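Local coordinates for protein type II restriction enzyme MspI (PDB 1SA3) that recognises the double-stranded DNA sequence 5'-CCGG-3' and cleaves it after the first cytosine, giving fragments with terminal 5'-phosphates, at residues Ile128-Ile142 with Tyr178-Ala191. Residues are numbered along the deposited sequence; the frame is centred on the assembly and turned at random.
Sequences IAEYDVETICTGVGI and YRERFIRWCVTLRA. With nucleotides of chain A.
Helix 179-188 lies across both arms of the strand-turn-helix 128-142, its axis 98° to strand 128-131 and 117° to helix 133-140, and W185 and Y131 meet where it passes the strand. W185 is the knob, set among T135, I136, G139 and V140. Its CG stands anti to the backbone N, which sends the indole into helix 133-140. There the five-membered ring takes G139 CA over one face, 3.7 Å from the centroid; the absence of a side chain at G139 is what lets the indole come this close. L189 CD2 lies over the opposite face of the indole. Farther along, W185 CZ3 sits over the centre of the Y131 ring, the two planes inclined at 45°. The Y131 hydroxyl then donates to C186 O (2.7 Å from OH to O), with the carbonyl oxygen at the ring edge, in its plane. Toward the other end, I136 CG2 reaches F182 CE1 at 3.6 Å, and I142 CG1 stands over the centre of the Y178 ring, a CH-pi contact 3.9 Å from the centroid. One water bridges A191 N and G139 O. Strand 127-131 is an outer strand of a three-stranded antiparallel sheet, paired with 258-261, and F182 also meets W247 of that sheet. E130, which takes no part in the helix contact, brings OE1 to 3.2 Å from C5 of DC4 of chain A, while OE2 forms a salt bridge with K257. The contact is thus largely apolar and aromatic, and its one direct hydrogen bond, Y131 to C186 O, links the last turn of helix 179-188 to a strand whose neighbouring residue meets the DNA.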
ATOM      1  N   ILE E 128      -6.777  -1.303   2.175  1.00 11.50           N
ATOM      2  CA  ILE E 128      -6.012  -0.455   1.271  1.00 14.53           C
ATOM      3  C   ILE E 128      -6.813   0.766   0.850  1.00 12.30           C
ATOM      4  O   ILE E 128      -6.239   1.786   0.471  1.00 16.72           O
ATOM      5  CB  ILE E 128      -5.569  -1.202  -0.001  1.00 16.32           C
ATOM      6  CG1 ILE E 128      -6.741  -1.984  -0.580  1.00 19.44           C
ATOM      7  CG2 ILE E 128      -4.371  -2.093   0.317  1.00 19.48           C
ATOM      8  CD1 ILE E 128      -6.395  -2.740  -1.865  1.00 23.83           C
ATOM      9  N   ALA E 129      -8.138   0.666   0.902  1.00 11.11           N
ATOM     10  CA  ALA E 129      -8.975   1.807   0.536  1.00 12.43           C
ATOM     11  C   ALA E 129     -10.454   1.477   0.562  1.00 11.08           C
ATOM     12  O   ALA E 129     -10.849   0.311   0.639  1.00  9.11           O
ATOM     13  CB  ALA E 129      -8.591   2.308  -0.856  1.00 17.44           C
ATOM     14  N   GLU E 130     -11.270   2.523   0.511  1.00 14.15           N
ATOM     15  CA  GLU E 130     -12.714   2.371   0.483  1.00 15.45           C
ATOM     16  C   GLU E 130     -13.238   3.294  -0.616  1.00 16.51           C
ATOM     17  O   GLU E 130     -12.743   4.414  -0.789  1.00 12.80           O
ATOM     18  CB  GLU E 130     -13.333   2.722   1.842  1.00 15.71           C
ATOM     19  CG  GLU E 130     -13.052   4.126   2.348  1.00 13.82           C
ATOM     20  CD  GLU E 130     -13.796   4.411   3.639  1.00 19.16           C
ATOM     21  OE1 GLU E 130     -13.556   3.704   4.646  1.00 15.82           O
ATOM     22  OE2 GLU E 130     -14.630   5.337   3.644  1.00 20.16           O
ATOM     23  N   TYR E 131     -14.219   2.814  -1.377  1.00 15.01           N
ATOM     24  CA  TYR E 131     -14.760   3.614  -2.469  1.00 16.01           C
ATOM     25  C   TYR E 131     -16.214   3.295  -2.747  1.00 16.07           C
ATOM     26  O   TYR E 131     -16.704   2.226  -2.396  1.00 14.45           O
ATOM     27  CB  TYR E 131     -14.016   3.340  -3.783  1.00 14.18           C
ATOM     28  CG  TYR E 131     -12.505   3.422  -3.774  1.00 16.83           C
ATOM     29  CD1 TYR E 131     -11.735   2.262  -3.800  1.00 16.42           C
ATOM     30  CD2 TYR E 131     -11.851   4.651  -3.829  1.00 18.85           C
ATOM     31  CE1 TYR E 131     -10.355   2.316  -3.890  1.00 17.82           C
ATOM     32  CE2 TYR E 131     -10.454   4.716  -3.918  1.00 19.23           C
ATOM     33  CZ  TYR E 131      -9.721   3.543  -3.949  1.00 13.63           C
ATOM     34  OH  TYR E 131      -8.353   3.582  -4.041  1.00 13.90           O
ATOM     35  N   ASP E 132     -16.895   4.224  -3.412  1.00 17.53           N
ATOM     36  CA  ASP E 132     -18.266   3.983  -3.815  1.00 13.62           C
ATOM     37  C   ASP E 132     -18.130   3.283  -5.168  1.00 15.37           C
ATOM     38  O   ASP E 132     -17.171   3.520  -5.900  1.00 14.77           O
ATOM     39  CB  ASP E 132     -19.028   5.290  -4.009  1.00 15.88           C
ATOM     40  CG  ASP E 132     -20.408   5.057  -4.564  1.00 18.28           C
ATOM     41  OD1 ASP E 132     -21.256   4.516  -3.824  1.00 21.02           O
ATOM     42  OD2 ASP E 132     -20.639   5.394  -5.747  1.00 23.60           O
ATOM     43  N   VAL E 133     -19.092   2.431  -5.501  1.00 15.32           N
ATOM     44  CA  VAL E 133     -19.061   1.701  -6.758  1.00 17.01           C
ATOM     45  C   VAL E 133     -18.848   2.587  -7.988  1.00 16.41           C
ATOM     46  O   VAL E 133     -18.073   2.242  -8.873  1.00 18.43           O
ATOM     47  CB  VAL E 133     -20.370   0.889  -6.935  1.00 17.32           C
ATOM     48  CG1 VAL E 133     -21.565   1.839  -6.971  1.00 18.33           C
ATOM     49  CG2 VAL E 133     -20.305   0.052  -8.203  1.00 16.68           C
ATOM     50  N   GLU E 134     -19.523   3.729  -8.053  1.00 18.78           N
ATOM     51  CA  GLU E 134     -19.389   4.605  -9.224  1.00 19.80           C
ATOM     52  C   GLU E 134     -17.965   5.137  -9.391  1.00 20.64           C
ATOM     53  O   GLU E 134     -17.477   5.314 -10.511  1.00 19.12           O
ATOM     54  CB  GLU E 134     -20.372   5.776  -9.120  1.00 22.32           C
ATOM     55  CG  GLU E 134     -21.853   5.380  -9.147  1.00 21.36           C
ATOM     56  CD  GLU E 134     -22.300   4.824 -10.493  1.00 25.80           C
ATOM     57  OE1 GLU E 134     -21.566   4.992 -11.491  1.00 27.28           O
ATOM     58  OE2 GLU E 134     -23.392   4.224 -10.555  1.00 21.09           O
ATOM     59  N   THR E 135     -17.303   5.393  -8.272  1.00 18.57           N
ATOM     60  CA  THR E 135     -15.941   5.903  -8.294  1.00 20.11           C
ATOM     61  C   THR E 135     -15.008   4.842  -8.871  1.00 21.12           C
ATOM     62  O   THR E 135     -14.137   5.141  -9.691  1.00 20.91           O
ATOM     63  CB  THR E 135     -15.496   6.282  -6.878  1.00 21.60           C
ATOM     64  OG1 THR E 135     -16.437   7.212  -6.333  1.00 19.68           O
ATOM     65  CG2 THR E 135     -14.110   6.921  -6.887  1.00 21.43           C
ATOM     66  N   ILE E 136     -15.193   3.599  -8.438  1.00 20.75           N
ATOM     67  CA  ILE E 136     -14.379   2.487  -8.920  1.00 21.71           C
ATOM     68  C   ILE E 136     -14.578   2.287 -10.427  1.00 21.45           C
ATOM     69  O   ILE E 136     -13.616   2.218 -11.201  1.00 17.86           O
ATOM     70  CB  ILE E 136     -14.775   1.175  -8.223  1.00 21.32           C
ATOM     71  CG1 ILE E 136     -14.602   1.319  -6.710  1.00 22.97           C
ATOM     72  CG2 ILE E 136     -13.948   0.030  -8.775  1.00 21.83           C
ATOM     73  CD1 ILE E 136     -15.204   0.180  -5.907  1.00 21.77           C
ATOM     74  N   CYS E 137     -15.838   2.178 -10.835  1.00 17.82           N
ATOM     75  CA  CYS E 137     -16.156   1.965 -12.236  1.00 21.86           C
ATOM     76  C   CYS E 137     -15.582   3.077 -13.106  1.00 20.12           C
ATOM     77  O   CYS E 137     -15.054   2.814 -14.185  1.00 25.12           O
ATOM     78  CB  CYS E 137     -17.676   1.845 -12.413  1.00 19.37           C
ATOM     79  SG  CYS E 137     -18.332   0.281 -11.747  1.00 21.23           S
ATOM     80  N   THR E 138     -15.657   4.311 -12.623  1.00 22.02           N
ATOM     81  CA  THR E 138     -15.128   5.449 -13.364  1.00 22.89           C
ATOM     82  C   THR E 138     -13.604   5.346 -13.496  1.00 24.75           C
ATOM     83  O   THR E 138     -13.051   5.560 -14.577  1.00 23.48           O
ATOM     84  CB  THR E 138     -15.525   6.765 -12.676  1.00 24.48           C
ATOM     85  OG1 THR E 138     -16.943   6.936 -12.790  1.00 22.58           O
ATOM     86  CG2 THR E 138     -14.826   7.946 -13.310  1.00 26.29           C
ATOM     87  N   GLY E 139     -12.929   4.991 -12.407  1.00 20.21           N
ATOM     88  CA  GLY E 139     -11.485   4.857 -12.465  1.00 20.91           C
ATOM     89  C   GLY E 139     -11.001   3.664 -13.277  1.00 21.75           C
ATOM     90  O   GLY E 139      -9.998   3.763 -13.977  1.00 21.87           O
ATOM     91  N   VAL E 140     -11.721   2.545 -13.208  1.00 20.37           N
ATOM     92  CA  VAL E 140     -11.335   1.322 -13.911  1.00 19.92           C
ATOM     93  C   VAL E 140     -11.797   1.251 -15.375  1.00 25.02           C
ATOM     94  O   VAL E 140     -11.201   0.539 -16.188  1.00 23.31           O
ATOM     95  CB  VAL E 140     -11.852   0.076 -13.143  1.00 21.85           C
ATOM     96  CG1 VAL E 140     -11.396  -1.213 -13.829  1.00 20.93           C
ATOM     97  CG2 VAL E 140     -11.329   0.104 -11.697  1.00 18.94           C
ATOM     98  N   GLY E 141     -12.850   1.990 -15.709  1.00 23.92           N
ATOM     99  CA  GLY E 141     -13.350   1.988 -17.074  1.00 27.54           C
ATOM    100  C   GLY E 141     -14.568   1.102 -17.285  1.00 28.80           C
ATOM    101  O   GLY E 141     -14.809   0.624 -18.396  1.00 29.55           O
ATOM    102  N   ILE E 142     -15.338   0.886 -16.222  1.00 27.04           N
ATOM    103  CA  ILE E 142     -16.537   0.051 -16.285  1.00 25.20           C
ATOM    104  C   ILE E 142     -17.774   0.940 -16.447  1.00 25.06           C
ATOM    105  O   ILE E 142     -18.002   1.853 -15.655  1.00 24.77           O
ATOM    106  CB  ILE E 142     -16.674  -0.803 -15.000  1.00 24.89           C
ATOM    107  CG1 ILE E 142     -15.422  -1.666 -14.828  1.00 26.52           C
ATOM    108  CG2 ILE E 142     -17.913  -1.684 -15.077  1.00 27.44           C
ATOM    109  CD1 ILE E 142     -15.266  -2.290 -13.444  1.00 24.14           C
ATOM    110  N   TYR E 178     -10.849  -6.698 -16.639  1.00 26.68           N
ATOM    111  CA  TYR E 178     -10.432  -5.518 -15.881  1.00 24.79           C
ATOM    112  C   TYR E 178      -9.564  -5.802 -14.661  1.00 24.79           C
ATOM    113  O   TYR E 178      -9.168  -4.871 -13.965  1.00 23.08           O
ATOM    114  CB  TYR E 178     -11.651  -4.730 -15.397  1.00 25.47           C
ATOM    115  CG  TYR E 178     -12.601  -4.278 -16.476  1.00 26.21           C
ATOM    116  CD1 TYR E 178     -13.652  -5.098 -16.895  1.00 28.39           C
ATOM    117  CD2 TYR E 178     -12.473  -3.020 -17.053  1.00 24.82           C
ATOM    118  CE1 TYR E 178     -14.562  -4.662 -17.864  1.00 28.07           C
ATOM    119  CE2 TYR E 178     -13.372  -2.578 -18.020  1.00 27.26           C
ATOM    120  CZ  TYR E 178     -14.413  -3.403 -18.416  1.00 28.68           C
ATOM    121  OH  TYR E 178     -15.314  -2.953 -19.354  1.00 32.82           O
ATOM    122  N   ARG E 179      -9.282  -7.073 -14.398  1.00 23.66           N
ATOM    123  CA  ARG E 179      -8.479  -7.461 -13.239  1.00 23.55           C
ATOM    124  C   ARG E 179      -7.304  -6.547 -12.905  1.00 23.10           C
ATOM    125  O   ARG E 179      -7.245  -5.999 -11.808  1.00 21.06           O
ATOM    126  CB  ARG E 179      -7.982  -8.897 -13.404  1.00 26.33           C
ATOM    127  CG  ARG E 179      -8.992  -9.931 -12.950  1.00 30.07           C
ATOM    128  CD  ARG E 179      -8.951 -11.176 -13.817  1.00 34.61           C
ATOM    129  NE  ARG E 179      -7.783 -12.019 -13.588  1.00 38.16           N
ATOM    130  CZ  ARG E 179      -6.940 -12.397 -14.545  1.00 38.42           C
ATOM    131  NH1 ARG E 179      -7.126 -11.995 -15.796  1.00 41.28           N
ATOM    132  NH2 ARG E 179      -5.929 -13.203 -14.260  1.00 39.93           N
ATOM    133  N   GLU E 180      -6.373  -6.386 -13.842  1.00 22.98           N
ATOM    134  CA  GLU E 180      -5.192  -5.551 -13.623  1.00 23.34           C
ATOM    135  C   GLU E 180      -5.507  -4.081 -13.372  1.00 22.59           C
ATOM    136  O   GLU E 180      -4.938  -3.466 -12.467  1.00 17.35           O
ATOM    137  CB  GLU E 180      -4.226  -5.672 -14.808  1.00 25.94           C
ATOM    138  CG  GLU E 180      -3.608  -7.052 -14.935  1.00 31.25           C
ATOM    139  CD  GLU E 180      -2.356  -7.078 -15.801  1.00 37.86           C
ATOM    140  OE1 GLU E 180      -1.700  -8.137 -15.829  1.00 38.58           O
ATOM    141  OE2 GLU E 180      -2.024  -6.056 -16.448  1.00 38.89           O
ATOM    142  N   ARG E 181      -6.401  -3.512 -14.175  1.00 19.92           N
ATOM    143  CA  ARG E 181      -6.780  -2.119 -13.995  1.00 21.73           C
ATOM    144  C   ARG E 181      -7.453  -1.944 -12.636  1.00 18.59           C
ATOM    145  O   ARG E 181      -7.195  -0.970 -11.932  1.00 18.36           O
ATOM    146  CB  ARG E 181      -7.729  -1.671 -15.109  1.00 21.57           C
ATOM    147  CG  ARG E 181      -7.014  -1.223 -16.373  1.00 24.81           C
ATOM    148  CD  ARG E 181      -7.998  -1.040 -17.518  1.00 26.95           C
ATOM    149  NE  ARG E 181      -8.579  -2.316 -17.931  1.00 28.78           N
ATOM    150  CZ  ARG E 181      -9.471  -2.446 -18.908  1.00 31.36           C
ATOM    151  NH1 ARG E 181      -9.890  -1.375 -19.570  1.00 29.10           N
ATOM    152  NH2 ARG E 181      -9.933  -3.647 -19.234  1.00 30.48           N
ATOM    153  N   PHE E 182      -8.309  -2.894 -12.271  1.00 17.48           N
ATOM    154  CA  PHE E 182      -9.015  -2.842 -10.991  1.00 16.12           C
ATOM    155  C   PHE E 182      -8.022  -2.799  -9.825  1.00 14.35           C
ATOM    156  O   PHE E 182      -8.121  -1.951  -8.936  1.00 16.08           O
ATOM    157  CB  PHE E 182      -9.921  -4.070 -10.840  1.00 15.85           C
ATOM    158  CG  PHE E 182     -10.921  -3.966  -9.713  1.00 17.74           C
ATOM    159  CD1 PHE E 182     -12.212  -3.508  -9.955  1.00 18.53           C
ATOM    160  CD2 PHE E 182     -10.587  -4.367  -8.422  1.00 18.45           C
ATOM    161  CE1 PHE E 182     -13.167  -3.456  -8.932  1.00 19.53           C
ATOM    162  CE2 PHE E 182     -11.533  -4.319  -7.393  1.00 18.85           C
ATOM    163  CZ  PHE E 182     -12.830  -3.862  -7.653  1.00 17.25           C
ATOM    164  N   ILE E 183      -7.058  -3.713  -9.830  1.00 15.28           N
ATOM    165  CA  ILE E 183      -6.074  -3.764  -8.756  1.00 17.42           C
ATOM    166  C   ILE E 183      -5.198  -2.518  -8.716  1.00 16.54           C
ATOM    167  O   ILE E 183      -5.032  -1.897  -7.668  1.00 15.77           O
ATOM    168  CB  ILE E 183      -5.156  -4.989  -8.888  1.00 18.17           C
ATOM    169  CG1 ILE E 183      -5.989  -6.270  -8.855  1.00 16.13           C
ATOM    170  CG2 ILE E 183      -4.153  -5.000  -7.745  1.00 15.64           C
ATOM    171  CD1 ILE E 183      -5.264  -7.487  -9.369  1.00 16.84           C
ATOM    172  N   ARG E 184      -4.633  -2.161  -9.861  1.00 16.08           N
ATOM    173  CA  ARG E 184      -3.760  -0.994  -9.936  1.00 16.00           C
ATOM    174  C   ARG E 184      -4.492   0.277  -9.510  1.00 17.47           C
ATOM    175  O   ARG E 184      -3.945   1.099  -8.773  1.00 16.87           O
ATOM    176  CB  ARG E 184      -3.209  -0.846 -11.363  1.00 18.75           C
ATOM    177  CG  ARG E 184      -2.122   0.200 -11.520  1.00 20.86           C
ATOM    178  CD  ARG E 184      -1.587   0.215 -12.955  1.00 23.53           C
ATOM    179  NE  ARG E 184      -0.932  -1.041 -13.317  1.00 23.97           N
ATOM    180  CZ  ARG E 184       0.309  -1.373 -12.978  1.00 26.49           C
ATOM    181  NH1 ARG E 184       1.052  -0.540 -12.262  1.00 30.37           N
ATOM    182  NH2 ARG E 184       0.815  -2.542 -13.360  1.00 28.89           N
ATOM    183  N   TRP E 185      -5.738   0.439  -9.948  1.00 16.08           N
ATOM    184  CA  TRP E 185      -6.484   1.634  -9.581  1.00 18.50           C
ATOM    185  C   TRP E 185      -6.820   1.664  -8.088  1.00 16.49           C
ATOM    186  O   TRP E 185      -6.750   2.714  -7.453  1.00 15.75           O
ATOM    187  CB  TRP E 185      -7.772   1.749 -10.398  1.00 22.21           C
ATOM    188  CG  TRP E 185      -8.517   2.997 -10.084  1.00 23.33           C
ATOM    189  CD1 TRP E 185      -8.338   4.226 -10.651  1.00 22.87           C
ATOM    190  CD2 TRP E 185      -9.505   3.166  -9.065  1.00 20.38           C
ATOM    191  NE1 TRP E 185      -9.153   5.150 -10.045  1.00 19.22           N
ATOM    192  CE2 TRP E 185      -9.880   4.526  -9.067  1.00 22.18           C
ATOM    193  CE3 TRP E 185     -10.109   2.297  -8.147  1.00 23.07           C
ATOM    194  CZ2 TRP E 185     -10.835   5.043  -8.181  1.00 24.18           C
ATOM    195  CZ3 TRP E 185     -11.056   2.808  -7.268  1.00 22.47           C
ATOM    196  CH2 TRP E 185     -11.410   4.170  -7.292  1.00 22.40           C
ATOM    197  N   CYS E 186      -7.182   0.515  -7.529  1.00 18.05           N
ATOM    198  CA  CYS E 186      -7.515   0.449  -6.110  1.00 14.84           C
ATOM    199  C   CYS E 186      -6.364   0.880  -5.202  1.00 17.49           C
ATOM    200  O   CYS E 186      -6.586   1.575  -4.211  1.00 15.99           O
ATOM    201  CB  CYS E 186      -7.942  -0.968  -5.717  1.00 20.94           C
ATOM    202  SG  CYS E 186      -9.665  -1.343  -6.077  1.00 23.77           S
ATOM    203  N   VAL E 187      -5.143   0.467  -5.535  1.00 14.01           N
ATOM    204  CA  VAL E 187      -3.981   0.815  -4.714  1.00 15.59           C
ATOM    205  C   VAL E 187      -3.217   2.067  -5.143  1.00 16.54           C
ATOM    206  O   VAL E 187      -2.393   2.562  -4.380  1.00 17.77           O
ATOM    207  CB  VAL E 187      -2.974  -0.367  -4.610  1.00 18.49           C
ATOM    208  CG1 VAL E 187      -3.662  -1.568  -3.985  1.00 21.37           C
ATOM    209  CG2 VAL E 187      -2.416  -0.739  -5.987  1.00 15.56           C
ATOM    210  N   THR E 188      -3.479   2.596  -6.339  1.00 13.43           N
ATOM    211  CA  THR E 188      -2.756   3.798  -6.776  1.00 15.01           C
ATOM    212  C   THR E 188      -3.619   4.963  -7.233  1.00 12.64           C
ATOM    213  O   THR E 188      -3.129   6.085  -7.357  1.00 13.62           O
ATOM    214  CB  THR E 188      -1.804   3.510  -7.952  1.00 14.08           C
ATOM    215  OG1 THR E 188      -2.579   3.235  -9.129  1.00 13.20           O
ATOM    216  CG2 THR E 188      -0.883   2.342  -7.630  1.00 12.91           C
ATOM    217  N   LEU E 189      -4.888   4.686  -7.500  1.00 13.43           N
ATOM    218  CA  LEU E 189      -5.847   5.677  -7.990  1.00 15.73           C
ATOM    219  C   LEU E 189      -5.633   6.008  -9.460  1.00 18.23           C
ATOM    220  O   LEU E 189      -6.081   7.038  -9.959  1.00 17.17           O
ATOM    221  CB  LEU E 189      -5.822   6.966  -7.166  1.00 16.21           C
ATOM    222  CG  LEU E 189      -6.599   6.936  -5.853  1.00 16.52           C
ATOM    223  CD1 LEU E 189      -6.725   8.354  -5.338  1.00 18.37           C
ATOM    224  CD2 LEU E 189      -7.988   6.329  -6.056  1.00 17.42           C
ATOM    225  N   ARG E 190      -4.942   5.123 -10.156  1.00 18.79           N
ATOM    226  CA  ARG E 190      -4.729   5.294 -11.583  1.00 21.53           C
ATOM    227  C   ARG E 190      -4.781   3.891 -12.176  1.00 20.06           C
ATOM    228  O   ARG E 190      -4.077   2.989 -11.717  1.00 19.50           O
ATOM    229  CB  ARG E 190      -3.382   5.965 -11.858  1.00 22.26           C
ATOM    230  CG  ARG E 190      -3.185   6.300 -13.326  1.00 34.06           C
ATOM    231  CD  ARG E 190      -1.873   7.021 -13.566  1.00 40.79           C
ATOM    232  NE  ARG E 190      -1.512   7.012 -14.980  1.00 48.84           N
ATOM    233  CZ  ARG E 190      -0.422   7.586 -15.479  1.00 52.28           C
ATOM    234  NH1 ARG E 190       0.424   8.223 -14.678  1.00 53.34           N
ATOM    235  NH2 ARG E 190      -0.177   7.522 -16.781  1.00 54.72           N
ATOM    236  N   ALA E 191      -5.629   3.700 -13.184  1.00 19.32           N
ATOM    237  CA  ALA E 191      -5.788   2.382 -13.803  1.00 18.25           C
ATOM    238  C   ALA E 191      -4.581   1.936 -14.610  1.00 16.79           C
ATOM    239  O   ALA E 191      -4.262   0.753 -14.638  1.00 19.60           O
ATOM    240  CB  ALA E 191      -7.037   2.359 -14.684  1.00 20.65           C
TER
ATOM    241  P    DC A   4     -10.063   8.325   2.265  1.00 20.94           P
ATOM    242  OP1  DC A   4      -9.173   9.040   1.330  1.00 19.26           O
ATOM    243  OP2  DC A   4     -10.824   7.139   1.796  1.00 24.84           O
ATOM    244  O5'  DC A   4      -9.174   7.889   3.502  1.00 19.06           O
ATOM    245  C5'  DC A   4      -8.366   8.850   4.155  1.00 19.28           C
ATOM    246  C4'  DC A   4      -7.588   8.193   5.265  1.00 20.04           C
ATOM    247  O4'  DC A   4      -8.496   7.902   6.356  1.00 18.42           O
ATOM    248  C3'  DC A   4      -6.932   6.868   4.863  1.00 15.05           C
ATOM    249  O3'  DC A   4      -5.557   6.878   5.258  1.00 16.82           O
ATOM    250  C2'  DC A   4      -7.761   5.819   5.593  1.00 16.31           C
ATOM    251  C1'  DC A   4      -8.308   6.575   6.801  1.00 17.84           C
ATOM    252  N1   DC A   4      -9.606   6.078   7.296  1.00 20.14           N
ATOM    253  C2   DC A   4      -9.812   5.953   8.683  1.00 18.32           C
ATOM    254  O2   DC A   4      -8.909   6.293   9.466  1.00 16.81           O
ATOM    255  N3   DC A   4     -10.988   5.463   9.133  1.00 17.82           N
ATOM    256  C4   DC A   4     -11.939   5.102   8.266  1.00 18.28           C
ATOM    257  N4   DC A   4     -13.075   4.599   8.758  1.00 13.46           N
ATOM    258  C5   DC A   4     -11.765   5.236   6.854  1.00 15.92           C
ATOM    259  C6   DC A   4     -10.597   5.726   6.418  1.00 14.06           C
ATOM    260  P    DC A   3     -16.609  10.015   2.275  1.00 31.30           P
ATOM    261  OP1  DC A   3     -16.408  10.645   0.951  1.00 32.29           O
ATOM    262  OP2  DC A   3     -17.400   8.764   2.383  1.00 34.03           O
ATOM    263  O5'  DC A   3     -15.171   9.770   2.904  1.00 30.33           O
ATOM    264  C5'  DC A   3     -14.292  10.873   3.079  1.00 23.69           C
ATOM    265  C4'  DC A   3     -13.013  10.432   3.745  1.00 22.34           C
ATOM    266  O4'  DC A   3     -13.228  10.218   5.160  1.00 18.55           O
ATOM    267  C3'  DC A   3     -12.377   9.156   3.192  1.00 18.67           C
ATOM    268  O3'  DC A   3     -11.010   9.442   2.912  1.00 19.46           O
ATOM    269  C2'  DC A   3     -12.547   8.145   4.322  1.00 18.26           C
ATOM    270  C1'  DC A   3     -12.599   9.021   5.576  1.00 20.43           C
ATOM    271  N1   DC A   3     -13.385   8.492   6.711  1.00 15.98           N
ATOM    272  C2   DC A   3     -12.815   8.485   8.005  1.00 17.05           C
ATOM    273  O2   DC A   3     -11.652   8.879   8.157  1.00 12.59           O
ATOM    274  N3   DC A   3     -13.556   8.050   9.049  1.00 13.69           N
ATOM    275  C4   DC A   3     -14.807   7.630   8.850  1.00 16.43           C
ATOM    276  N4   DC A   3     -15.503   7.218   9.911  1.00 13.96           N
ATOM    277  C5   DC A   3     -15.402   7.610   7.552  1.00 13.42           C
ATOM    278  C6   DC A   3     -14.660   8.039   6.522  1.00 17.40           C
TER
HETATM  279  O   HOH W   1      -7.702   5.685 -13.845  1.00 34.48           O